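Local coordinates for protein 2-methyl-3-hydroxypyridine-5-carboxylic acid oxygenase (Mesorhizobium loti, PDB 3ALJ) that probably uses reduced FAD and dioxygen to open the pyridine ring of 2-methyl-3-hydroxypyridine-5-carboxylic acid, as a flavin-dependent oxygenase, at residues P79-T84 / W196-D201; L55-L60 / N97-R102; W206-R211 / L242-E247. One frame throughout, in Å; residues are numbered along the deposited sequence.

Contact 1 of 3, residues P79-T84 / W196-D201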
loop_
_atom_site.group_PDB
_atom_site.type_symbol
_atom_site.label_atom_id
_atom_site.label_comp_id
_atom_site.label_asym_id
_atom_site.label_seq_id
_atom_site.Cartn_x
_atom_site.Cartn_y
_atom_site.Cartn_z
ATOM N N PRO A 79 10.109 -2.116 -14.174
ATOM C CA PRO A 79 10.729 -1.261 -15.195
ATOM C C PRO A 79 12.273 -1.461 -15.239
ATOM O O PRO A 79 12.904 -1.802 -14.254
ATOM C CB PRO A 79 10.434 0.191 -14.684
ATOM C CG PRO A 79 9.174 -0.004 -13.857
ATOM C CD PRO A 79 9.422 -1.323 -13.094
ATOM N N PRO A 80 12.833 -1.154 -16.457
ATOM C CA PRO A 80 14.324 -1.209 -16.509
ATOM C C PRO A 80 14.968 -0.206 -15.640
ATOM O O PRO A 80 16.105 -0.424 -15.259
ATOM C CB PRO A 80 14.667 -0.798 -17.932
ATOM C CG PRO A 80 13.398 -1.018 -18.705
ATOM C CD PRO A 80 12.157 -0.907 -17.737
ATOM N N THR A 81 14.358 0.941 -15.346
ATOM C CA THR A 81 14.904 1.932 -14.487
ATOM C C THR A 81 13.766 2.771 -13.869
ATOM O O THR A 81 12.658 2.832 -14.436
ATOM C CB THR A 81 15.892 2.889 -15.226
ATOM O OG1 THR A 81 16.601 3.642 -14.188
ATOM C CG2 THR A 81 15.318 3.720 -16.236
ATOM N N TYR A 82 14.083 3.332 -12.689
ATOM C CA TYR A 82 13.207 4.372 -12.074
ATOM C C TYR A 82 13.866 5.714 -12.401
ATOM O O TYR A 82 14.908 6.079 -11.896
ATOM C CB TYR A 82 13.155 4.087 -10.585
ATOM C CG TYR A 82 12.152 4.883 -9.836
ATOM C CD1 TYR A 82 12.148 6.320 -9.896
ATOM C CD2 TYR A 82 11.181 4.239 -9.041
ATOM C CE1 TYR A 82 11.171 7.036 -9.127
ATOM C CE2 TYR A 82 10.259 4.959 -8.276
ATOM C CZ TYR A 82 10.264 6.312 -8.347
ATOM O OH TYR A 82 9.393 7.081 -7.549
ATOM N N GLU A 83 13.176 6.408 -13.365
ATOM C CA GLU A 83 13.700 7.675 -13.915
ATOM C C GLU A 83 12.938 8.885 -13.271
ATOM O O GLU A 83 11.752 8.760 -13.013
ATOM C CB GLU A 83 13.595 7.647 -15.420
ATOM C CG GLU A 83 14.132 8.910 -16.077
ATOM C CD GLU A 83 14.182 8.806 -17.609
ATOM O OE1 GLU A 83 13.513 7.935 -18.189
ATOM O OE2 GLU A 83 14.786 9.723 -18.201
ATOM N N THR A 84 13.629 9.978 -13.042
ATOM C CA THR A 84 13.013 11.219 -12.603
ATOM C C THR A 84 13.261 12.298 -13.595
ATOM O O THR A 84 14.460 12.465 -14.060
ATOM C CB THR A 84 13.613 11.585 -11.243
ATOM O OG1 THR A 84 13.325 10.521 -10.338
ATOM C CG2 THR A 84 12.920 12.828 -10.617
ATOM N N TRP A 196 9.668 4.090 -22.716
ATOM C CA TRP A 196 8.284 4.026 -22.207
ATOM C C TRP A 196 8.000 2.796 -21.338
ATOM O O TRP A 196 6.860 2.698 -20.909
ATOM C CB TRP A 196 7.296 4.211 -23.353
ATOM C CG TRP A 196 7.509 5.520 -24.039
ATOM C CD1 TRP A 196 7.814 5.661 -25.382
ATOM C CD2 TRP A 196 7.385 6.854 -23.525
ATOM N NE1 TRP A 196 7.870 7.003 -25.700
ATOM C CE2 TRP A 196 7.719 7.758 -24.552
ATOM C CE3 TRP A 196 7.193 7.403 -22.199
ATOM C CZ2 TRP A 196 7.650 9.178 -24.385
ATOM C CZ3 TRP A 196 7.166 8.844 -22.017
ATOM C CH2 TRP A 196 7.414 9.688 -23.118
ATOM N N ASP A 197 8.970 1.937 -21.129
ATOM C CA ASP A 197 8.854 0.915 -20.095
ATOM C C ASP A 197 9.333 1.382 -18.723
ATOM O O ASP A 197 9.156 0.651 -17.747
ATOM C CB ASP A 197 9.558 -0.368 -20.538
ATOM C CG ASP A 197 8.899 -1.014 -21.738
ATOM O OD1 ASP A 197 7.717 -0.852 -21.995
ATOM O OD2 ASP A 197 9.702 -1.771 -22.391
ATOM N N ASN A 198 9.940 2.563 -18.674
ATOM C CA ASN A 198 10.515 3.037 -17.390
ATOM C C ASN A 198 9.329 3.504 -16.485
ATOM O O ASN A 198 8.303 3.970 -16.939
ATOM C CB ASN A 198 11.406 4.303 -17.586
ATOM C CG ASN A 198 12.719 4.052 -18.326
ATOM O OD1 ASN A 198 13.492 5.046 -18.567
ATOM N ND2 ASN A 198 12.969 2.857 -18.703
ATOM N N THR A 199 9.650 3.500 -15.149
ATOM C CA THR A 199 8.978 4.501 -14.268
ATOM C C THR A 199 9.599 5.802 -14.627
ATOM O O THR A 199 10.834 5.947 -14.744
ATOM C CB THR A 199 9.289 4.197 -12.792
ATOM O OG1 THR A 199 8.444 3.113 -12.387
ATOM C CG2 THR A 199 9.002 5.454 -11.953
ATOM N N ILE A 200 8.749 6.819 -14.804
ATOM C CA ILE A 200 9.228 8.199 -14.997
ATOM C C ILE A 200 8.403 9.088 -14.075
ATOM O O ILE A 200 7.156 9.254 -14.242
ATOM C CB ILE A 200 9.067 8.685 -16.452
ATOM C CG1 ILE A 200 9.627 7.643 -17.439
ATOM C CG2 ILE A 200 9.882 10.011 -16.583
ATOM C CD1 ILE A 200 9.314 8.034 -18.921
ATOM N N ASP A 201 9.068 9.713 -13.099
ATOM C CA ASP A 201 8.409 10.674 -12.183
ATOM C C ASP A 201 8.642 12.052 -12.744
ATOM O O ASP A 201 9.774 12.563 -12.697
ATOM C CB ASP A 201 9.008 10.509 -10.767
ATOM C CG ASP A 201 8.203 11.265 -9.775
ATOM O OD1 ASP A 201 7.137 11.838 -10.155
ATOM O OD2 ASP A 201 8.571 11.305 -8.582
HETATM O O HOH W 1 10.080 9.551 -7.362
#
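Strands 82-86 and 199-203 run parallel, their short axes 4.5 Å apart at closest and their N-to-C directions 23° apart, with Y82 beside T199, E83 beside I200 and T84 beside D201. Three backbone hydrogen bonds join them. T199 N to T81 O is the longest at 3.2 Å. E83 N to T199 O and D201 N to E83 O are both 2.8 Å. On the face that carries Y82, T199 and D201, the CG2 methyl of T199 sits over the middle of the Y82 ring, 3.6 Å from its centroid and 2° off the normal, a CH-pi contact. The methyl is anti to the T199 backbone N, which leaves OG1 beside that N to bond Y54 OH. P79 covers the same threonine, with CG 3.5 Å from T199 OG1. One water joins Y82 OH to D201 OD2, at 2.6 Å from each. D201 OD2 also takes a salt bridge from R211 of the next strand. E83 lies on the other face and sends OE2 to S90 and W85. The one parallel pair of the mixed seven-stranded sheet is therefore joined by backbone hydrogen bonds, while the E83 and D201 carboxylates take partners outside these segments.

Contact 2 of 3, residues L55-L60 / N97-R102. With BME (beta-mercaptoethanol), chain D.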
loop_
_atom_site.group_PDB
_atom_site.type_symbol
_atom_site.label_atom_id
_atom_site.label_comp_id
_atom_site.label_asym_id
_atom_site.label_seq_id
_atom_site.Cartn_x
_atom_site.Cartn_y
_atom_site.Cartn_z
ATOM N N LEU A 55 5.382 -2.394 -5.240
ATOM C CA LEU A 55 5.934 -3.195 -4.160
ATOM C C LEU A 55 7.418 -3.275 -4.356
ATOM O O LEU A 55 7.904 -3.079 -5.470
ATOM C CB LEU A 55 5.349 -4.633 -4.104
ATOM C CG LEU A 55 3.796 -4.695 -3.793
ATOM C CD1 LEU A 55 3.496 -6.173 -3.672
ATOM C CD2 LEU A 55 3.510 -3.930 -2.462
ATOM N N TRP A 56 8.112 -3.557 -3.274
ATOM C CA TRP A 56 9.574 -3.708 -3.298
ATOM C C TRP A 56 9.920 -5.058 -2.731
ATOM O O TRP A 56 9.063 -5.822 -2.285
ATOM C CB TRP A 56 10.239 -2.626 -2.477
ATOM C CG TRP A 56 9.792 -1.207 -2.860
ATOM C CD1 TRP A 56 8.574 -0.623 -2.554
ATOM C CD2 TRP A 56 10.510 -0.228 -3.624
ATOM N NE1 TRP A 56 8.481 0.658 -3.098
ATOM C CE2 TRP A 56 9.673 0.917 -3.761
ATOM C CE3 TRP A 56 11.816 -0.201 -4.161
ATOM C CZ2 TRP A 56 10.098 2.075 -4.426
ATOM C CZ3 TRP A 56 12.227 0.933 -4.841
ATOM C CH2 TRP A 56 11.424 2.063 -4.958
ATOM N N HIS A 57 11.213 -5.378 -2.674
ATOM C CA HIS A 57 11.678 -6.585 -2.122
ATOM C C HIS A 57 11.004 -7.007 -0.826
ATOM O O HIS A 57 10.634 -8.167 -0.710
ATOM C CB HIS A 57 13.233 -6.373 -1.845
ATOM C CG HIS A 57 13.873 -7.350 -0.895
ATOM N ND1 HIS A 57 14.125 -6.988 0.414
ATOM C CD2 HIS A 57 14.269 -8.637 -1.033
ATOM C CE1 HIS A 57 14.691 -8.025 1.044
ATOM N NE2 HIS A 57 14.791 -9.050 0.188
ATOM N N ASN A 58 10.848 -6.084 0.124
ATOM C CA ASN A 58 10.216 -6.508 1.391
ATOM C C ASN A 58 8.753 -7.068 1.177
ATOM O O ASN A 58 8.425 -8.123 1.719
ATOM C CB ASN A 58 10.180 -5.319 2.381
ATOM C CG ASN A 58 9.357 -4.088 1.893
ATOM O OD1 ASN A 58 9.389 -3.707 0.697
ATOM N ND2 ASN A 58 8.700 -3.422 2.856
ATOM N N GLY A 59 7.967 -6.367 0.345
ATOM C CA GLY A 59 6.585 -6.844 0.034
ATOM C C GLY A 59 6.625 -8.085 -0.768
ATOM O O GLY A 59 5.762 -8.964 -0.592
ATOM N N LEU A 60 7.552 -8.180 -1.741
ATOM C CA LEU A 60 7.642 -9.354 -2.571
ATOM C C LEU A 60 8.021 -10.591 -1.714
ATOM O O LEU A 60 7.507 -11.682 -2.004
ATOM C CB LEU A 60 8.633 -9.096 -3.736
ATOM C CG LEU A 60 8.168 -8.047 -4.719
ATOM C CD1 LEU A 60 9.348 -7.698 -5.642
ATOM C CD2 LEU A 60 6.940 -8.494 -5.540
ATOM N N ASN A 97 20.836 -1.105 -7.223
ATOM C CA ASN A 97 21.785 -2.236 -7.146
ATOM C C ASN A 97 21.060 -3.576 -7.075
ATOM O O ASN A 97 21.369 -4.448 -6.271
ATOM C CB ASN A 97 22.775 -2.082 -6.040
ATOM C CG ASN A 97 24.014 -3.073 -6.296
ATOM O OD1 ASN A 97 24.371 -3.444 -7.494
ATOM N ND2 ASN A 97 24.597 -3.557 -5.191
ATOM N N GLY A 98 20.064 -3.694 -7.945
ATOM C CA GLY A 98 19.404 -4.981 -8.077
ATOM C C GLY A 98 18.249 -5.263 -7.091
ATOM O O GLY A 98 17.641 -6.339 -7.214
ATOM N N LEU A 99 17.994 -4.380 -6.131
ATOM C CA LEU A 99 16.903 -4.624 -5.191
ATOM C C LEU A 99 15.601 -4.875 -5.989
ATOM O O LEU A 99 15.215 -4.027 -6.804
ATOM C CB LEU A 99 16.717 -3.348 -4.404
ATOM C CG LEU A 99 15.592 -3.280 -3.408
ATOM C CD1 LEU A 99 15.861 -4.032 -2.211
ATOM C CD2 LEU A 99 15.375 -1.738 -3.062
ATOM N N PRO A 100 14.960 -6.012 -5.704
ATOM C CA PRO A 100 13.699 -6.254 -6.438
ATOM C C PRO A 100 12.571 -5.233 -6.176
ATOM O O PRO A 100 12.474 -4.678 -5.093
ATOM C CB PRO A 100 13.309 -7.612 -5.906
ATOM C CG PRO A 100 14.672 -8.333 -5.586
ATOM C CD PRO A 100 15.456 -7.228 -5.026
ATOM N N TRP A 101 11.811 -4.929 -7.249
ATOM C CA TRP A 101 10.630 -4.045 -7.131
ATOM C C TRP A 101 9.730 -4.388 -8.248
ATOM O O TRP A 101 10.085 -5.102 -9.190
ATOM C CB TRP A 101 11.054 -2.549 -7.083
ATOM C CG TRP A 101 11.792 -2.037 -8.285
ATOM C CD1 TRP A 101 13.068 -2.412 -8.739
ATOM C CD2 TRP A 101 11.350 -0.993 -9.177
ATOM N NE1 TRP A 101 13.393 -1.696 -9.897
ATOM C CE2 TRP A 101 12.354 -0.812 -10.169
ATOM C CE3 TRP A 101 10.145 -0.196 -9.282
ATOM C CZ2 TRP A 101 12.255 0.136 -11.188
ATOM C CZ3 TRP A 101 10.076 0.737 -10.232
ATOM C CH2 TRP A 101 11.072 0.929 -11.195
ATOM N N ARG A 102 8.492 -3.883 -8.164
ATOM C CA ARG A 102 7.455 -4.341 -9.090
ATOM C C ARG A 102 6.339 -3.363 -9.088
ATOM O O ARG A 102 5.965 -2.796 -8.012
ATOM C CB ARG A 102 6.871 -5.706 -8.595
ATOM C CG ARG A 102 6.273 -6.561 -9.745
ATOM C CD ARG A 102 7.435 -7.096 -10.697
ATOM N NE ARG A 102 6.865 -8.068 -11.609
ATOM C CZ ARG A 102 7.663 -8.767 -12.416
ATOM N NH1 ARG A 102 8.959 -8.477 -12.527
ATOM N NH2 ARG A 102 7.196 -9.737 -13.144
HETATM C C1 BME D . 9.674 -2.787 6.331
HETATM C C2 BME D . 8.372 -2.098 5.780
HETATM O O1 BME D . 10.032 -3.833 5.417
HETATM S S2 BME D . 7.837 -0.955 7.167
#
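L55 N gives a hydrogen bond to R102 O at 2.9 Å and a 163° angle. R102 N returns one to L55 O at the same length, with more bend. L55 and R102 are thus a hydrogen-bonded pair of the antiparallel two-stranded sheet that strand 52-56 forms with strand 101-105 in the FAD binding domain. The pair borders the cofactor site through the L55 side chain. One residue on, the strand gives way to a helix. W56 ends its strand and is also the N-cap of helix 57-65, whose first turn is marked by L60 N bonding W56 O. At this junction H57 N makes a weak hydrogen bond to P100 O, at 2.8 Å.

W56 and W101 are the adjacent non-hydrogen-bonded pair, and both side chains leave on one face. Their ring planes are 26° apart but offset, so overlap is slight. The real touch is W56 CE3 on W101 CB, at 3.8 Å. W101 has CG between its backbone N and carbonyl carbon (chi1 61°), and its indole packs on P79. F96 meets both indoles.

L99 reaches back with its two methyls. CD2 goes to W56 CE3, and CD1 meets H57 CB at 3.5 Å. H57 itself bonds A366 O through ND1 and meets W377 edge-to-face. On the helix side L60 splits its branches, CD1 against P100 CB and CD2 against R102 CB. The R102 guanidinium bonds S76, T78 and L73. N58 meets a molecule of beta-mercaptoethanol, probably from the crystallisation liquor. There N58 ND2 donates to its O1 at 2.9 Å, and also bonds Q299 OE1.

Contact 3 of 3, residues W206-R211 / L242-E247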
loop_
_atom_site.group_PDB
_atom_site.type_symbol
_atom_site.label_atom_id
_atom_site.label_comp_id
_atom_site.label_asym_id
_atom_site.label_seq_id
_atom_site.Cartn_x
_atom_site.Cartn_y
_atom_site.Cartn_z
ATOM N N TRP A 206 7.234 24.970 -12.716
ATOM C CA TRP A 206 6.975 26.062 -13.614
ATOM C C TRP A 206 6.497 25.478 -14.897
ATOM O O TRP A 206 7.029 24.463 -15.318
ATOM C CB TRP A 206 8.303 26.921 -13.810
ATOM C CG TRP A 206 8.104 28.059 -14.786
ATOM C CD1 TRP A 206 7.732 29.345 -14.424
ATOM C CD2 TRP A 206 8.089 27.994 -16.208
ATOM N NE1 TRP A 206 7.608 30.078 -15.557
ATOM C CE2 TRP A 206 7.740 29.305 -16.664
ATOM C CE3 TRP A 206 8.391 27.031 -17.111
ATOM C CZ2 TRP A 206 7.717 29.639 -18.022
ATOM C CZ3 TRP A 206 8.312 27.350 -18.537
ATOM C CH2 TRP A 206 7.941 28.649 -18.927
ATOM N N PRO A 207 5.514 26.080 -15.598
ATOM C CA PRO A 207 4.821 27.333 -15.281
ATOM C C PRO A 207 3.685 27.108 -14.276
ATOM O O PRO A 207 3.166 28.105 -13.764
ATOM C CB PRO A 207 4.254 27.767 -16.656
ATOM C CG PRO A 207 3.962 26.436 -17.381
ATOM C CD PRO A 207 5.172 25.541 -16.937
ATOM N N ARG A 208 3.386 25.813 -13.943
ATOM C CA ARG A 208 2.564 25.572 -12.762
ATOM C C ARG A 208 3.003 24.279 -12.132
ATOM O O ARG A 208 3.852 23.566 -12.651
ATOM C CB ARG A 208 1.077 25.376 -13.116
ATOM C CG ARG A 208 0.528 26.474 -14.038
ATOM C CD ARG A 208 -0.814 26.124 -14.617
ATOM N NE ARG A 208 -0.770 24.929 -15.450
ATOM C CZ ARG A 208 -0.774 24.924 -16.765
ATOM N NH1 ARG A 208 -0.731 26.134 -17.350
ATOM N NH2 ARG A 208 -0.801 23.781 -17.467
ATOM N N VAL A 209 2.467 24.021 -10.917
ATOM C CA VAL A 209 2.902 22.875 -10.097
ATOM C C VAL A 209 2.040 21.736 -10.598
ATOM O O VAL A 209 0.819 21.614 -10.233
ATOM C CB VAL A 209 2.704 23.188 -8.607
ATOM C CG1 VAL A 209 3.113 22.054 -7.807
ATOM C CG2 VAL A 209 3.612 24.447 -8.244
ATOM N N GLN A 210 2.643 20.820 -11.344
ATOM C CA GLN A 210 1.947 19.659 -11.874
ATOM C C GLN A 210 2.987 18.565 -12.005
ATOM O O GLN A 210 4.069 18.809 -12.574
ATOM C CB GLN A 210 1.236 19.813 -13.262
ATOM C CG GLN A 210 -0.016 20.715 -13.144
ATOM C CD GLN A 210 -0.681 20.896 -14.510
ATOM O OE1 GLN A 210 -0.987 22.035 -14.806
ATOM N NE2 GLN A 210 -0.999 19.907 -15.262
ATOM N N ARG A 211 2.615 17.358 -11.631
ATOM C CA ARG A 211 3.510 16.193 -11.714
ATOM C C ARG A 211 2.716 15.044 -12.219
ATOM O O ARG A 211 1.547 14.836 -11.794
ATOM C CB ARG A 211 4.021 15.968 -10.277
ATOM C CG ARG A 211 4.788 14.617 -10.059
ATOM C CD ARG A 211 4.976 14.481 -8.552
ATOM N NE ARG A 211 5.708 13.251 -8.209
ATOM C CZ ARG A 211 5.789 12.757 -6.973
ATOM N NH1 ARG A 211 6.514 11.637 -6.727
ATOM N NH2 ARG A 211 5.132 13.359 -5.935
ATOM N N LEU A 242 -8.362 17.693 -19.587
ATOM C CA LEU A 242 -7.407 17.146 -20.512
ATOM C C LEU A 242 -6.440 18.217 -20.929
ATOM O O LEU A 242 -5.226 17.916 -20.959
ATOM C CB LEU A 242 -8.175 16.664 -21.754
ATOM C CG LEU A 242 -7.264 16.095 -22.817
ATOM C CD1 LEU A 242 -6.463 14.796 -22.322
ATOM C CD2 LEU A 242 -8.113 15.653 -24.000
ATOM N N GLU A 243 -6.905 19.440 -21.248
ATOM C CA GLU A 243 -5.954 20.438 -21.738
ATOM C C GLU A 243 -4.861 20.824 -20.780
ATOM O O GLU A 243 -3.699 21.038 -21.212
ATOM C CB GLU A 243 -6.719 21.698 -22.226
ATOM C CG GLU A 243 -5.815 22.838 -22.825
ATOM C CD GLU A 243 -6.558 24.169 -23.000
ATOM O OE1 GLU A 243 -7.387 24.616 -22.143
ATOM O OE2 GLU A 243 -6.273 24.815 -24.034
ATOM N N VAL A 244 -5.144 20.924 -19.489
ATOM C CA VAL A 244 -4.127 21.393 -18.570
ATOM C C VAL A 244 -3.057 20.314 -18.388
ATOM O O VAL A 244 -1.901 20.658 -18.139
ATOM C CB VAL A 244 -4.721 21.837 -17.205
ATOM C CG1 VAL A 244 -5.028 20.721 -16.188
ATOM C CG2 VAL A 244 -3.960 22.901 -16.583
ATOM N N TRP A 245 -3.436 19.056 -18.573
ATOM C CA TRP A 245 -2.466 17.938 -18.444
ATOM C C TRP A 245 -1.698 17.770 -19.743
ATOM O O TRP A 245 -0.449 17.628 -19.751
ATOM C CB TRP A 245 -3.138 16.627 -18.004
ATOM C CG TRP A 245 -3.557 16.711 -16.505
ATOM C CD1 TRP A 245 -4.770 16.984 -15.995
ATOM C CD2 TRP A 245 -2.660 16.771 -15.393
ATOM N NE1 TRP A 245 -4.749 17.097 -14.627
ATOM C CE2 TRP A 245 -3.422 17.032 -14.237
ATOM C CE3 TRP A 245 -1.280 16.576 -15.242
ATOM C CZ2 TRP A 245 -2.851 17.090 -12.992
ATOM C CZ3 TRP A 245 -0.724 16.628 -13.998
ATOM C CH2 TRP A 245 -1.465 16.899 -12.889
ATOM N N VAL A 246 -2.390 17.835 -20.899
ATOM C CA VAL A 246 -1.650 17.753 -22.170
ATOM C C VAL A 246 -0.690 18.952 -22.339
ATOM O O VAL A 246 0.478 18.762 -22.870
ATOM C CB VAL A 246 -2.652 17.630 -23.343
ATOM C CG1 VAL A 246 -1.891 17.769 -24.749
ATOM C CG2 VAL A 246 -3.385 16.301 -23.267
ATOM N N GLU A 247 -1.059 20.148 -21.867
ATOM C CA GLU A 247 -0.157 21.310 -22.025
ATOM C C GLU A 247 1.206 21.030 -21.374
ATOM O O GLU A 247 2.239 21.409 -21.954
ATOM C CB GLU A 247 -0.771 22.573 -21.437
ATOM C CG GLU A 247 0.233 23.735 -21.485
ATOM C CD GLU A 247 -0.336 25.058 -20.937
ATOM O OE1 GLU A 247 -1.101 25.044 -19.900
ATOM O OE2 GLU A 247 0.002 26.099 -21.573
#
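The R208 guanidinium has V244 CG2 over one face, 3.4 Å from NH2. R208 is modelled in two conformers, and this account holds for one of them. At its edge Q210 OE1 lies in plane, gripped side-on by NE and NH2, with the NE bond 3.0 Å long. E247 OE1 is held end-on by NH1 and NH2, each 2.8 Å away. This is a salt bridge, with the two planes 37° apart and both nitrogens on one face of the carboxylate. The W245 indole has Q210 NE2 over one face, 3.3 Å above the plane and toward the rim. The amide stands steeply to the ring, at 74°. That NE2 also donates to V244 O at 3.1 Å, from above the carbonyl plane. The contact thus joins helix 242-248 to the loop between strands 199-203 and 211-216, antiparallel neighbours in the sheet. The Q210 chain is extended beyond CG, which carries its amide in between R208 and the helix. An alanine here is likely to leave V244 O without this donor, cost the R208 guanidinium one of its two acceptors and take the amide from over the W245 ring. The indole also packs on L226, A228 and L256.

W101 ties contacts 1 and 2 together. Its CH2 lies 3.4 Å from P79 CD and 3.8 Å from Y82 CB, and its CZ3 lies 3.6 Å from T199 OG1. The centres of these two contacts are 15 Å apart. Contact 1 meets contact 3 through a salt bridge, D201 OD2 to R211 NH1, at 2.8 Å. Contacts 2 and 3 do not touch, and their nearest atoms are about 10 Å apart. Contact 2 is closest to the cofactor, with the nearest side-chain atom of L55 about 4 Å from FAD. Those of Y82 and R211 are each about 9 Å from it. Contact 3 lies outermost, its centre about 27 Å from the chain centre, against about 14 Å for contact 2.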